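Local coordinates for leucine-rich repeat protein (Bacteroides thetaiotaomicron, PDB 4ECN) that is of unknown function but, as an extracellular leucine-rich repeat protein with DUF4458 domains, probably binds other proteins, at residues Ser8-Ser20 / Asn68-Ala82. Sequence-based numbering, arbitrary orientation.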
ATOM      1  N   SER A   8     -36.603 -14.227  48.197  1.00106.09           N
ATOM      2  CA  SER A   8     -37.079 -14.693  46.888  1.00106.33           C
ATOM      3  C   SER A   8     -36.457 -13.879  45.737  1.00109.72           C
ATOM      4  O   SER A   8     -36.464 -14.318  44.585  1.00109.29           O
ATOM      5  CB  SER A   8     -38.604 -14.614  46.812  1.00110.98           C
ATOM      6  N   GLN A   9     -35.927 -12.694  46.064  1.00105.57           N
ATOM      7  CA  GLN A   9     -35.296 -11.751  45.135  1.00103.71           C
ATOM      8  C   GLN A   9     -33.779 -11.729  45.368  1.00105.07           C
ATOM      9  O   GLN A   9     -33.035 -11.110  44.603  1.00103.21           O
ATOM     10  CB  GLN A   9     -35.891 -10.323  45.323  1.00105.14           C
ATOM     11  CG  GLN A   9     -37.423 -10.204  45.540  1.00119.49           C
ATOM     12  CD  GLN A   9     -37.931 -10.510  46.951  1.00134.08           C
ATOM     13  OE1 GLN A   9     -37.175 -10.564  47.930  1.00128.11           O
ATOM     14  NE2 GLN A   9     -39.241 -10.701  47.090  1.00122.53           N
ATOM     15  N   TYR A  10     -33.339 -12.390  46.461  1.00101.36           N
ATOM     16  CA  TYR A  10     -31.961 -12.435  46.946  1.00100.13           C
ATOM     17  C   TYR A  10     -31.254 -13.778  46.693  1.00100.82           C
ATOM     18  O   TYR A  10     -31.897 -14.815  46.503  1.00101.57           O
ATOM     19  CB  TYR A  10     -31.931 -12.163  48.461  1.00102.81           C
ATOM     20  CG  TYR A  10     -32.428 -10.792  48.862  1.00106.25           C
ATOM     21  CD1 TYR A  10     -33.778 -10.565  49.128  1.00108.58           C
ATOM     22  CD2 TYR A  10     -31.545  -9.726  49.016  1.00107.41           C
ATOM     23  CE1 TYR A  10     -34.242  -9.301  49.495  1.00109.77           C
ATOM     24  CE2 TYR A  10     -31.997  -8.457  49.375  1.00108.59           C
ATOM     25  CZ  TYR A  10     -33.347  -8.250  49.619  1.00117.02           C
ATOM     26  OH  TYR A  10     -33.806  -7.008  49.981  1.00119.09           O
ATOM     27  N   GLY A  11     -29.920 -13.709  46.739  1.00 93.12           N
ATOM     28  CA  GLY A  11     -28.982 -14.814  46.589  1.00 90.82           C
ATOM     29  C   GLY A  11     -27.867 -14.741  47.613  1.00 89.54           C
ATOM     30  O   GLY A  11     -27.981 -13.992  48.588  1.00 90.11           O
ATOM     31  N   TYR A  12     -26.798 -15.544  47.442  1.00 81.36           N
ATOM     32  CA  TYR A  12     -25.708 -15.579  48.419  1.00 79.17           C
ATOM     33  C   TYR A  12     -24.348 -15.662  47.753  1.00 77.96           C
ATOM     34  O   TYR A  12     -24.219 -16.175  46.645  1.00 76.78           O
ATOM     35  CB  TYR A  12     -25.871 -16.752  49.401  1.00 81.55           C
ATOM     36  CG  TYR A  12     -27.112 -16.633  50.256  1.00 85.55           C
ATOM     37  CD1 TYR A  12     -27.080 -15.966  51.476  1.00 88.11           C
ATOM     38  CD2 TYR A  12     -28.333 -17.156  49.829  1.00 87.47           C
ATOM     39  CE1 TYR A  12     -28.230 -15.826  52.253  1.00 90.26           C
ATOM     40  CE2 TYR A  12     -29.494 -16.988  50.579  1.00 89.30           C
ATOM     41  CZ  TYR A  12     -29.436 -16.330  51.794  1.00 97.61           C
ATOM     42  OH  TYR A  12     -30.572 -16.186  52.548  1.00102.88           O
ATOM     43  N   VAL A  13     -23.340 -15.103  48.436  1.00 71.78           N
ATOM     44  CA  VAL A  13     -21.938 -15.072  48.015  1.00 69.52           C
ATOM     45  C   VAL A  13     -21.073 -15.462  49.196  1.00 72.75           C
ATOM     46  O   VAL A  13     -21.403 -15.163  50.349  1.00 72.36           O
ATOM     47  CB  VAL A  13     -21.484 -13.704  47.425  1.00 71.23           C
ATOM     48  CG1 VAL A  13     -20.086 -13.786  46.826  1.00 69.33           C
ATOM     49  CG2 VAL A  13     -22.452 -13.217  46.372  1.00 71.36           C
ATOM     50  N   GLN A  14     -19.975 -16.148  48.893  1.00 68.67           N
ATOM     51  CA  GLN A  14     -18.940 -16.501  49.836  1.00 69.26           C
ATOM     52  C   GLN A  14     -17.645 -16.346  49.110  1.00 72.74           C
ATOM     53  O   GLN A  14     -17.625 -16.434  47.882  1.00 72.23           O
ATOM     54  CB  GLN A  14     -19.122 -17.888  50.462  1.00 72.24           C
ATOM     55  CG  GLN A  14     -19.042 -19.087  49.521  1.00 88.94           C
ATOM     56  CD  GLN A  14     -19.252 -20.379  50.282  1.00102.73           C
ATOM     57  OE1 GLN A  14     -19.953 -20.434  51.309  1.00 89.90           O
ATOM     58  NE2 GLN A  14     -18.666 -21.454  49.773  1.00100.56           N
ATOM     59  N   PHE A  15     -16.574 -16.041  49.841  1.00 69.45           N
ATOM     60  CA  PHE A  15     -15.274 -15.824  49.216  1.00 68.20           C
ATOM     61  C   PHE A  15     -14.281 -16.881  49.678  1.00 75.91           C
ATOM     62  O   PHE A  15     -14.327 -17.342  50.821  1.00 75.70           O
ATOM     63  CB  PHE A  15     -14.752 -14.407  49.510  1.00 68.13           C
ATOM     64  CG  PHE A  15     -15.680 -13.327  49.001  1.00 67.73           C
ATOM     65  CD1 PHE A  15     -15.610 -12.892  47.684  1.00 69.22           C
ATOM     66  CD2 PHE A  15     -16.646 -12.771  49.828  1.00 68.13           C
ATOM     67  CE1 PHE A  15     -16.491 -11.918  47.209  1.00 68.96           C
ATOM     68  CE2 PHE A  15     -17.525 -11.802  49.351  1.00 69.65           C
ATOM     69  CZ  PHE A  15     -17.441 -11.380  48.047  1.00 66.86           C
ATOM     70  N   LYS A  16     -13.421 -17.293  48.747  1.00 75.29           N
ATOM     71  CA  LYS A  16     -12.367 -18.280  48.942  1.00 76.99           C
ATOM     72  C   LYS A  16     -11.031 -17.600  48.592  1.00 83.11           C
ATOM     73  O   LYS A  16     -10.880 -17.146  47.454  1.00 81.99           O
ATOM     74  CB  LYS A  16     -12.665 -19.515  48.061  1.00 79.87           C
ATOM     75  CG  LYS A  16     -12.479 -20.864  48.739  1.00 97.69           C
ATOM     76  CD  LYS A  16     -12.665 -21.983  47.716  1.00108.28           C
ATOM     77  CE  LYS A  16     -12.668 -23.381  48.288  1.00119.01           C
ATOM     78  NZ  LYS A  16     -12.856 -24.403  47.221  1.00127.02           N
ATOM     79  N   LEU A  17     -10.118 -17.429  49.587  1.00 81.81           N
ATOM     80  CA  LEU A  17      -8.813 -16.771  49.394  1.00 81.65           C
ATOM     81  C   LEU A  17      -7.830 -17.717  48.682  1.00 87.72           C
ATOM     82  O   LEU A  17      -7.629 -18.852  49.120  1.00 89.15           O
ATOM     83  CB  LEU A  17      -8.221 -16.283  50.732  1.00 82.01           C
ATOM     84  CG  LEU A  17      -8.798 -14.969  51.299  1.00 86.62           C
ATOM     85  CD1 LEU A  17      -8.521 -14.829  52.774  1.00 87.58           C
ATOM     86  CD2 LEU A  17      -8.249 -13.750  50.569  1.00 87.96           C
ATOM     87  N   TYR A  18      -7.256 -17.249  47.566  1.00 83.81           N
ATOM     88  CA  TYR A  18      -6.325 -18.010  46.740  1.00 84.24           C
ATOM     89  C   TYR A  18      -4.946 -17.357  46.716  1.00 90.66           C
ATOM     90  O   TYR A  18      -4.827 -16.140  46.892  1.00 90.02           O
ATOM     91  CB  TYR A  18      -6.864 -18.156  45.302  1.00 84.79           C
ATOM     92  CG  TYR A  18      -7.986 -19.166  45.171  1.00 87.81           C
ATOM     93  CD1 TYR A  18      -9.290 -18.844  45.536  1.00 90.14           C
ATOM     94  CD2 TYR A  18      -7.752 -20.433  44.644  1.00 89.15           C
ATOM     95  CE1 TYR A  18     -10.326 -19.771  45.427  1.00 91.66           C
ATOM     96  CE2 TYR A  18      -8.786 -21.364  44.507  1.00 90.85           C
ATOM     97  CZ  TYR A  18     -10.074 -21.029  44.904  1.00 98.47           C
ATOM     98  OH  TYR A  18     -11.104 -21.939  44.783  1.00 98.60           O
ATOM     99  N   LYS A  19      -3.905 -18.185  46.505  1.00 89.01           N
ATOM    100  CA  LYS A  19      -2.503 -17.774  46.419  1.00 88.66           C
ATOM    101  C   LYS A  19      -2.182 -17.330  44.981  1.00 93.56           C
ATOM    102  O   LYS A  19      -2.917 -17.692  44.056  1.00 92.24           O
ATOM    103  CB  LYS A  19      -1.581 -18.919  46.879  1.00 91.20           C
ATOM    104  CG  LYS A  19      -1.732 -19.267  48.358  1.00 96.80           C
ATOM    105  CD  LYS A  19      -0.868 -20.448  48.789  1.00103.73           C
ATOM    106  CE  LYS A  19      -0.881 -20.628  50.291  1.00107.94           C
ATOM    107  NZ  LYS A  19      -0.085 -21.810  50.722  1.00113.50           N
ATOM    108  N   SER A  20      -1.107 -16.520  44.806  1.00 92.29           N
ATOM    109  CA  SER A  20      -0.676 -15.979  43.501  1.00 92.34           C
ATOM    110  C   SER A  20       0.445 -16.850  42.856  1.00 97.95           C
ATOM    111  O   SER A  20       0.451 -18.073  43.045  1.00 98.45           O
ATOM    112  CB  SER A  20      -0.204 -14.533  43.652  1.00 95.11           C
ATOM    113  OG  SER A  20       0.838 -14.425  44.606  1.00102.98           O
ATOM    114  N   ASN A  68      -1.299 -25.350  48.151  1.00118.34           N
ATOM    115  CA  ASN A  68      -0.374 -24.533  47.353  1.00117.59           C
ATOM    116  C   ASN A  68      -1.155 -23.593  46.390  1.00119.99           C
ATOM    117  O   ASN A  68      -0.536 -22.823  45.643  1.00118.90           O
ATOM    118  CB  ASN A  68       0.612 -25.420  46.565  1.00119.94           C
ATOM    119  CG  ASN A  68       1.828 -25.888  47.338  1.00139.89           C
ATOM    120  OD1 ASN A  68       1.758 -26.283  48.515  1.00131.64           O
ATOM    121  ND2 ASN A  68       2.973 -25.886  46.663  1.00130.47           N
ATOM    122  N   ALA A  69      -2.506 -23.657  46.424  1.00115.61           N
ATOM    123  CA  ALA A  69      -3.398 -22.842  45.600  1.00113.81           C
ATOM    124  C   ALA A  69      -4.383 -22.054  46.459  1.00116.06           C
ATOM    125  O   ALA A  69      -4.811 -20.974  46.046  1.00114.54           O
ATOM    126  CB  ALA A  69      -4.159 -23.726  44.623  1.00114.66           C
ATOM    127  N   GLU A  70      -4.738 -22.595  47.646  1.00112.45           N
ATOM    128  CA  GLU A  70      -5.701 -21.997  48.572  1.00111.95           C
ATOM    129  C   GLU A  70      -5.030 -21.596  49.883  1.00115.11           C
ATOM    130  O   GLU A  70      -4.324 -22.412  50.477  1.00115.37           O
ATOM    131  CB  GLU A  70      -6.859 -22.983  48.854  1.00114.31           C
ATOM    132  CG  GLU A  70      -7.634 -23.404  47.610  1.00125.54           C
ATOM    133  CD  GLU A  70      -8.730 -24.449  47.747  1.00144.47           C
ATOM    134  OE1 GLU A  70      -9.307 -24.590  48.850  1.00128.54           O
ATOM    135  OE2 GLU A  70      -9.056 -25.086  46.718  1.00138.15           O
ATOM    136  N   TYR A  71      -5.277 -20.346  50.350  1.00110.50           N
ATOM    137  CA  TYR A  71      -4.750 -19.832  51.625  1.00110.03           C
ATOM    138  C   TYR A  71      -5.461 -20.498  52.821  1.00111.12           C
ATOM    139  O   TYR A  71      -5.028 -20.325  53.963  1.00111.07           O
ATOM    140  CB  TYR A  71      -4.863 -18.286  51.734  1.00111.23           C
ATOM    141  CG  TYR A  71      -3.692 -17.515  51.151  1.00113.44           C
ATOM    142  CD1 TYR A  71      -2.465 -17.461  51.811  1.00116.18           C
ATOM    143  CD2 TYR A  71      -3.838 -16.760  49.992  1.00113.34           C
ATOM    144  CE1 TYR A  71      -1.386 -16.746  51.284  1.00116.82           C
ATOM    145  CE2 TYR A  71      -2.772 -16.028  49.464  1.00113.65           C
ATOM    146  CZ  TYR A  71      -1.544 -16.034  50.104  1.00121.15           C
ATOM    147  OH  TYR A  71      -0.496 -15.317  49.577  1.00119.72           O
ATOM    148  N   GLY A  72      -6.522 -21.254  52.543  1.00105.41           N
ATOM    149  CA  GLY A  72      -7.287 -21.973  53.554  1.00105.11           C
ATOM    150  C   GLY A  72      -8.168 -21.092  54.417  1.00105.55           C
ATOM    151  O   GLY A  72      -8.263 -21.319  55.627  1.00106.03           O
ATOM    152  N   LEU A  73      -8.809 -20.072  53.801  1.00 98.27           N
ATOM    153  CA  LEU A  73      -9.728 -19.138  54.473  1.00 96.46           C
ATOM    154  C   LEU A  73     -10.945 -18.896  53.582  1.00 94.85           C
ATOM    155  O   LEU A  73     -10.778 -18.537  52.410  1.00 92.62           O
ATOM    156  CB  LEU A  73      -9.041 -17.809  54.846  1.00 96.00           C
ATOM    157  CG  LEU A  73      -7.929 -17.860  55.908  1.00101.58           C
ATOM    158  CD1 LEU A  73      -6.991 -16.675  55.779  1.00101.16           C
ATOM    159  CD2 LEU A  73      -8.492 -18.007  57.331  1.00104.73           C
ATOM    160  N   ARG A  74     -12.163 -19.165  54.130  1.00 88.91           N
ATOM    161  CA  ARG A  74     -13.452 -19.049  53.440  1.00 86.94           C
ATOM    162  C   ARG A  74     -14.394 -18.112  54.203  1.00 88.92           C
ATOM    163  O   ARG A  74     -14.494 -18.182  55.421  1.00 88.74           O
ATOM    164  CB  ARG A  74     -14.099 -20.434  53.260  1.00 85.97           C
ATOM    165  CG  ARG A  74     -15.419 -20.435  52.475  1.00 89.51           C
ATOM    166  CD  ARG A  74     -16.206 -21.729  52.631  1.00 93.99           C
ATOM    167  NE  ARG A  74     -16.287 -22.176  54.030  1.00100.44           N
ATOM    168  CZ  ARG A  74     -17.173 -21.738  54.925  1.00112.71           C
ATOM    169  NH1 ARG A  74     -18.083 -20.830  54.584  1.00 98.75           N
ATOM    170  NH2 ARG A  74     -17.148 -22.197  56.170  1.00 97.56           N
ATOM    171  N   SER A  75     -15.101 -17.258  53.463  1.00 84.72           N
ATOM    172  CA  SER A  75     -16.024 -16.255  53.985  1.00 84.60           C
ATOM    173  C   SER A  75     -17.424 -16.812  54.278  1.00 90.13           C
ATOM    174  O   SER A  75     -17.899 -17.716  53.578  1.00 90.37           O
ATOM    175  CB  SER A  75     -16.152 -15.121  52.971  1.00 86.06           C
ATOM    176  OG  SER A  75     -17.189 -14.205  53.275  1.00 92.88           O
ATOM    177  N   ASP A  76     -18.100 -16.207  55.287  1.00 86.68           N
ATOM    178  CA  ASP A  76     -19.496 -16.473  55.648  1.00 87.38           C
ATOM    179  C   ASP A  76     -20.424 -16.089  54.480  1.00 90.85           C
ATOM    180  O   ASP A  76     -20.037 -15.262  53.646  1.00 89.47           O
ATOM    181  CB  ASP A  76     -19.896 -15.673  56.918  1.00 89.91           C
ATOM    182  CG  ASP A  76     -19.462 -16.178  58.295  1.00 99.09           C
ATOM    183  OD1 ASP A  76     -19.434 -17.413  58.496  1.00101.54           O
ATOM    184  OD2 ASP A  76     -19.320 -15.338  59.216  1.00 98.83           O
ATOM    185  N   LYS A  77     -21.641 -16.668  54.417  1.00 87.92           N
ATOM    186  CA  LYS A  77     -22.615 -16.323  53.368  1.00 87.01           C
ATOM    187  C   LYS A  77     -22.991 -14.847  53.448  1.00 88.23           C
ATOM    188  O   LYS A  77     -23.192 -14.320  54.544  1.00 88.43           O
ATOM    189  CB  LYS A  77     -23.899 -17.176  53.476  1.00 91.09           C
ATOM    190  CG  LYS A  77     -23.966 -18.464  52.662  1.00100.92           C
ATOM    191  CD  LYS A  77     -25.371 -19.096  52.842  1.00109.54           C
ATOM    192  CE  LYS A  77     -25.634 -20.311  51.973  1.00113.73           C
ATOM    193  NZ  LYS A  77     -27.065 -20.729  52.000  1.00109.85           N
ATOM    194  N   LEU A  78     -23.089 -14.185  52.297  1.00 82.04           N
ATOM    195  CA  LEU A  78     -23.492 -12.788  52.234  1.00 80.36           C
ATOM    196  C   LEU A  78     -24.771 -12.656  51.406  1.00 80.20           C
ATOM    197  O   LEU A  78     -24.743 -12.896  50.195  1.00 78.50           O
ATOM    198  CB  LEU A  78     -22.356 -11.921  51.652  1.00 79.47           C
ATOM    199  CG  LEU A  78     -22.682 -10.458  51.294  1.00 83.50           C
ATOM    200  CD1 LEU A  78     -23.136  -9.666  52.512  1.00 83.95           C
ATOM    201  CD2 LEU A  78     -21.509  -9.796  50.604  1.00 84.25           C
ATOM    202  N   GLN A  79     -25.882 -12.264  52.052  1.00 74.90           N
ATOM    203  CA  GLN A  79     -27.130 -12.094  51.321  1.00 74.52           C
ATOM    204  C   GLN A  79     -27.119 -10.766  50.588  1.00 78.11           C
ATOM    205  O   GLN A  79     -26.928  -9.719  51.205  1.00 78.28           O
ATOM    206  CB  GLN A  79     -28.348 -12.198  52.240  1.00 76.71           C
ATOM    207  CG  GLN A  79     -29.668 -12.312  51.476  1.00 83.32           C
ATOM    208  CD  GLN A  79     -30.847 -12.529  52.390  1.00104.15           C
ATOM    209  OE1 GLN A  79     -30.718 -12.925  53.563  1.00 99.50           O
ATOM    210  NE2 GLN A  79     -32.035 -12.321  51.851  1.00 97.66           N
ATOM    211  N   LEU A  80     -27.288 -10.822  49.266  1.00 73.69           N
ATOM    212  CA  LEU A  80     -27.325  -9.662  48.385  1.00 73.04           C
ATOM    213  C   LEU A  80     -28.471  -9.776  47.434  1.00 79.24           C
ATOM    214  O   LEU A  80     -28.944 -10.882  47.203  1.00 79.53           O
ATOM    215  CB  LEU A  80     -26.012  -9.523  47.595  1.00 71.86           C
ATOM    216  CG  LEU A  80     -24.759  -9.137  48.364  1.00 75.56           C
ATOM    217  CD1 LEU A  80     -23.525  -9.430  47.545  1.00 74.92           C
ATOM    218  CD2 LEU A  80     -24.791  -7.687  48.778  1.00 76.30           C
ATOM    219  N   LEU A  81     -28.909  -8.657  46.849  1.00 77.53           N
ATOM    220  CA  LEU A  81     -29.985  -8.710  45.877  1.00 79.01           C
ATOM    221  C   LEU A  81     -29.402  -9.147  44.538  1.00 82.93           C
ATOM    222  O   LEU A  81     -28.329  -8.683  44.146  1.00 80.85           O
ATOM    223  CB  LEU A  81     -30.727  -7.374  45.779  1.00 79.80           C
ATOM    224  CG  LEU A  81     -32.133  -7.465  45.160  1.00 86.56           C
ATOM    225  CD1 LEU A  81     -33.173  -6.750  46.024  1.00 87.52           C
ATOM    226  CD2 LEU A  81     -32.138  -7.045  43.663  1.00 89.22           C
ATOM    227  N   ALA A  82     -30.098 -10.076  43.866  1.00 81.63           N
ATOM    228  CA  ALA A  82     -29.678 -10.670  42.594  1.00 81.98           C
ATOM    229  C   ALA A  82     -29.360  -9.604  41.537  1.00 86.62           C
ATOM    230  O   ALA A  82     -30.207  -8.763  41.223  1.00 87.37           O
ATOM    231  CB  ALA A  82     -30.755 -11.611  42.076  1.00 83.79           C
TER
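Leu17 and Tyr71 meet through backbone and side chain alike where strand 10-18 pairs with residues 70-81, an example of antiparallel pairing kept up across a bulge and a chain corner. Leu17 N reaches Leu73 O almost straight (3.1 Å, 178° at the hydrogen), whereas Tyr71 N approaches Leu17 O from above the carbonyl plane. The beta bulge shifts the register by two between Lys16 and Tyr18, beside the corner at Gly72.

Lys19 CG, anti to its carbonyl carbon (chi1 -66°) with the chain extended beyond, lies 3.5 Å from the Tyr71 ring centroid, a CH-pi contact; Tyr18 O lies at the ring edge. With Tyr71 cut back to an alanine, the Lys19 chain would probably lose this ring face and be freer to turn. Toward the other end Lys77 NZ stands over one face of Tyr12 in a cation-pi contact, and Leu81 CD1 packs over a face of Tyr10.

An apolar contact joins Leu17 CD1 to Leu73 CB (3.7 Å). The salt bridge from Lys16 NZ to Glu70 OE2 is long at 3.9 Å; Lys16 NZ also makes a weak ion pair with Glu120, and Tyr64 hydrogen-bonds Glu70 OE1.

Within this transthyretin-clan domain, strand 10-18 also pairs in parallel with 118-124, and strand 54-63 flanks 73-81.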